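Local structure of Poly(beta-D-mannuronate) C5 epimerase (Pseudomonas syringae pv. tomato, 4NK6) at residues 381-386 with 421-426. The protein converts beta-D-mannuronate residues to alpha-L-guluronate in the linear polysaccharide alginate and belongs to the periplasmic complex that guides the polymer toward secretion. Sequence-based numbering, arbitrary orientation.
Sequences VAMANG and ELSSNG
E421 starts the parallel pairing of strand 421-423 with strand 381-383: its O accepts a hydrogen bond from N of A382, 2.8 Å away. L422 points to the face opposite E421 and S423, where its CD2 lies 3.8 Å from CB of A382. S423 donates its N-H to A382 O and accepts at its own O from A384 N. Its OG donates to the anti lone pair of E421 OE1. M383 wraps around OG of S423, CG 3.3 Å from it, and the bend at chi3 (66°) brings CE back to 3.4 Å from the same OG. With positive phi, S424, like A384 one coil back, turns the chain sharply. N425 sets its amide beside that of N385, nearly coplanar (6°). OD1 of N425 accepts from both N and ND2 of N385; ND2 of N425 donates to A382 O, 3.0 Å away, from well above the carbonyl plane (48°), opposite S423 N. N385 continues the pattern, ND2 donating also to V359 O and OD1 accepting from N362 N. G426 N adds the last backbone bond, to N385 O (2.8 Å). Such a file of hydrogen-bonded asparagines at successive turns is an asparagine ladder, characteristic of right-handed parallel beta-helices.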
ATOM      1  N   VAL A 381     -18.996  -0.587  17.114  1.00 31.30           N
ATOM      2  CA  VAL A 381     -19.372  -1.794  17.818  1.00 32.25           C
ATOM      3  C   VAL A 381     -18.110  -2.609  18.063  1.00 35.04           C
ATOM      4  O   VAL A 381     -17.423  -2.990  17.115  1.00 34.72           O
ATOM      5  CB  VAL A 381     -20.359  -2.624  16.995  1.00 37.07           C
ATOM      6  CG1 VAL A 381     -20.585  -3.960  17.657  1.00 39.97           C
ATOM      7  CG2 VAL A 381     -21.683  -1.860  16.810  1.00 34.39           C
ATOM      8  N   ALA A 382     -17.797  -2.855  19.333  1.00 30.94           N
ATOM      9  CA  ALA A 382     -16.651  -3.680  19.700  1.00 30.07           C
ATOM     10  C   ALA A 382     -17.152  -4.841  20.537  1.00 33.64           C
ATOM     11  O   ALA A 382     -17.555  -4.670  21.688  1.00 34.95           O
ATOM     12  CB  ALA A 382     -15.617  -2.864  20.484  1.00 28.95           C
ATOM     13  N   MET A 383     -17.129  -6.030  19.953  1.00 34.12           N
ATOM     14  CA  MET A 383     -17.723  -7.181  20.598  1.00 38.57           C
ATOM     15  C   MET A 383     -16.823  -8.394  20.551  1.00 33.74           C
ATOM     16  O   MET A 383     -16.175  -8.658  19.536  1.00 34.36           O
ATOM     17  CB  MET A 383     -19.049  -7.530  19.921  1.00 40.50           C
ATOM     18  CG  MET A 383     -20.238  -6.712  20.393  1.00 50.85           C
ATOM     19  SD  MET A 383     -21.791  -7.543  19.958  1.00 71.27           S
ATOM     20  CE  MET A 383     -21.696  -9.013  20.985  1.00 71.66           C
ATOM     21  N   ALA A 384     -16.799  -9.126  21.656  1.00 30.31           N
ATOM     22  CA  ALA A 384     -16.171 -10.439  21.702  1.00 37.51           C
ATOM     23  C   ALA A 384     -14.667 -10.401  21.455  1.00 37.31           C
ATOM     24  O   ALA A 384     -14.079 -11.405  21.071  1.00 36.35           O
ATOM     25  CB  ALA A 384     -16.861 -11.404  20.713  1.00 37.77           C
ATOM     26  N   ASN A 385     -14.049  -9.244  21.667  1.00 34.99           N
ATOM     27  CA  ASN A 385     -12.600  -9.165  21.590  1.00 35.59           C
ATOM     28  C   ASN A 385     -12.002  -9.818  22.810  1.00 31.35           C
ATOM     29  O   ASN A 385     -12.637  -9.868  23.862  1.00 34.55           O
ATOM     30  CB  ASN A 385     -12.140  -7.713  21.441  1.00 34.72           C
ATOM     31  CG  ASN A 385     -12.651  -7.084  20.156  1.00 28.50           C
ATOM     32  OD1 ASN A 385     -12.133  -7.358  19.074  1.00 30.83           O
ATOM     33  ND2 ASN A 385     -13.691  -6.261  20.264  1.00 29.84           N
ATOM     34  N   GLY A 386     -10.787 -10.332  22.674  1.00 29.77           N
ATOM     35  CA  GLY A 386     -10.166 -11.091  23.746  1.00 30.89           C
ATOM     36  C   GLY A 386      -9.902 -10.253  24.984  1.00 31.08           C
ATOM     37  O   GLY A 386      -9.966 -10.747  26.109  1.00 33.88           O
ATOM     38  N   GLU A 421     -21.772   0.203  20.580  1.00 36.74           N
ATOM     39  CA  GLU A 421     -21.910  -0.837  21.585  1.00 34.34           C
ATOM     40  C   GLU A 421     -20.581  -1.505  21.931  1.00 35.57           C
ATOM     41  O   GLU A 421     -19.765  -1.782  21.056  1.00 34.50           O
ATOM     42  CB  GLU A 421     -22.936  -1.882  21.116  1.00 36.01           C
ATOM     43  CG  GLU A 421     -23.005  -3.110  22.000  1.00 42.52           C
ATOM     44  CD  GLU A 421     -24.239  -3.956  21.747  1.00 56.50           C
ATOM     45  OE1 GLU A 421     -24.243  -5.124  22.186  1.00 61.93           O
ATOM     46  OE2 GLU A 421     -25.206  -3.462  21.123  1.00 56.18           O
ATOM     47  N   LEU A 422     -20.378  -1.751  23.219  1.00 31.16           N
ATOM     48  CA  LEU A 422     -19.233  -2.502  23.711  1.00 33.10           C
ATOM     49  C   LEU A 422     -19.792  -3.653  24.505  1.00 39.45           C
ATOM     50  O   LEU A 422     -20.416  -3.423  25.535  1.00 42.61           O
ATOM     51  CB  LEU A 422     -18.399  -1.633  24.659  1.00 30.90           C
ATOM     52  CG  LEU A 422     -18.038  -0.245  24.142  1.00 32.56           C
ATOM     53  CD1 LEU A 422     -17.276   0.569  25.191  1.00 32.02           C
ATOM     54  CD2 LEU A 422     -17.231  -0.357  22.842  1.00 28.53           C
ATOM     55  N   SER A 423     -19.597  -4.887  24.047  1.00 37.15           N
ATOM     56  CA  SER A 423     -20.147  -6.016  24.799  1.00 41.16           C
ATOM     57  C   SER A 423     -19.433  -7.338  24.551  1.00 37.54           C
ATOM     58  O   SER A 423     -18.794  -7.522  23.517  1.00 38.22           O
ATOM     59  CB  SER A 423     -21.652  -6.154  24.543  1.00 54.24           C
ATOM     60  OG  SER A 423     -21.913  -6.369  23.174  1.00 61.59           O
ATOM     61  N   SER A 424     -19.519  -8.233  25.533  1.00 36.08           N
ATOM     62  CA  SER A 424     -18.915  -9.570  25.461  1.00 38.54           C
ATOM     63  C   SER A 424     -17.396  -9.577  25.302  1.00 37.65           C
ATOM     64  O   SER A 424     -16.827 -10.584  24.893  1.00 36.08           O
ATOM     65  CB  SER A 424     -19.541 -10.399  24.333  1.00 44.55           C
ATOM     66  OG  SER A 424     -20.945 -10.449  24.457  1.00 50.53           O
ATOM     67  N   ASN A 425     -16.737  -8.471  25.634  1.00 31.13           N
ATOM     68  CA  ASN A 425     -15.273  -8.429  25.544  1.00 31.76           C
ATOM     69  C   ASN A 425     -14.639  -9.124  26.735  1.00 37.58           C
ATOM     70  O   ASN A 425     -15.174  -9.086  27.846  1.00 41.81           O
ATOM     71  CB  ASN A 425     -14.765  -6.992  25.384  1.00 29.13           C
ATOM     72  CG  ASN A 425     -15.294  -6.332  24.122  1.00 32.23           C
ATOM     73  OD1 ASN A 425     -14.854  -6.649  23.014  1.00 32.44           O
ATOM     74  ND2 ASN A 425     -16.249  -5.418  24.279  1.00 28.37           N
ATOM     75  N   GLY A 426     -13.515  -9.788  26.496  1.00 35.36           N
ATOM     76  CA  GLY A 426     -12.907 -10.636  27.504  1.00 34.35           C
ATOM     77  C   GLY A 426     -12.554  -9.931  28.801  1.00 38.66           C
ATOM     78  O   GLY A 426     -12.751 -10.492  29.874  1.00 36.81           O
TER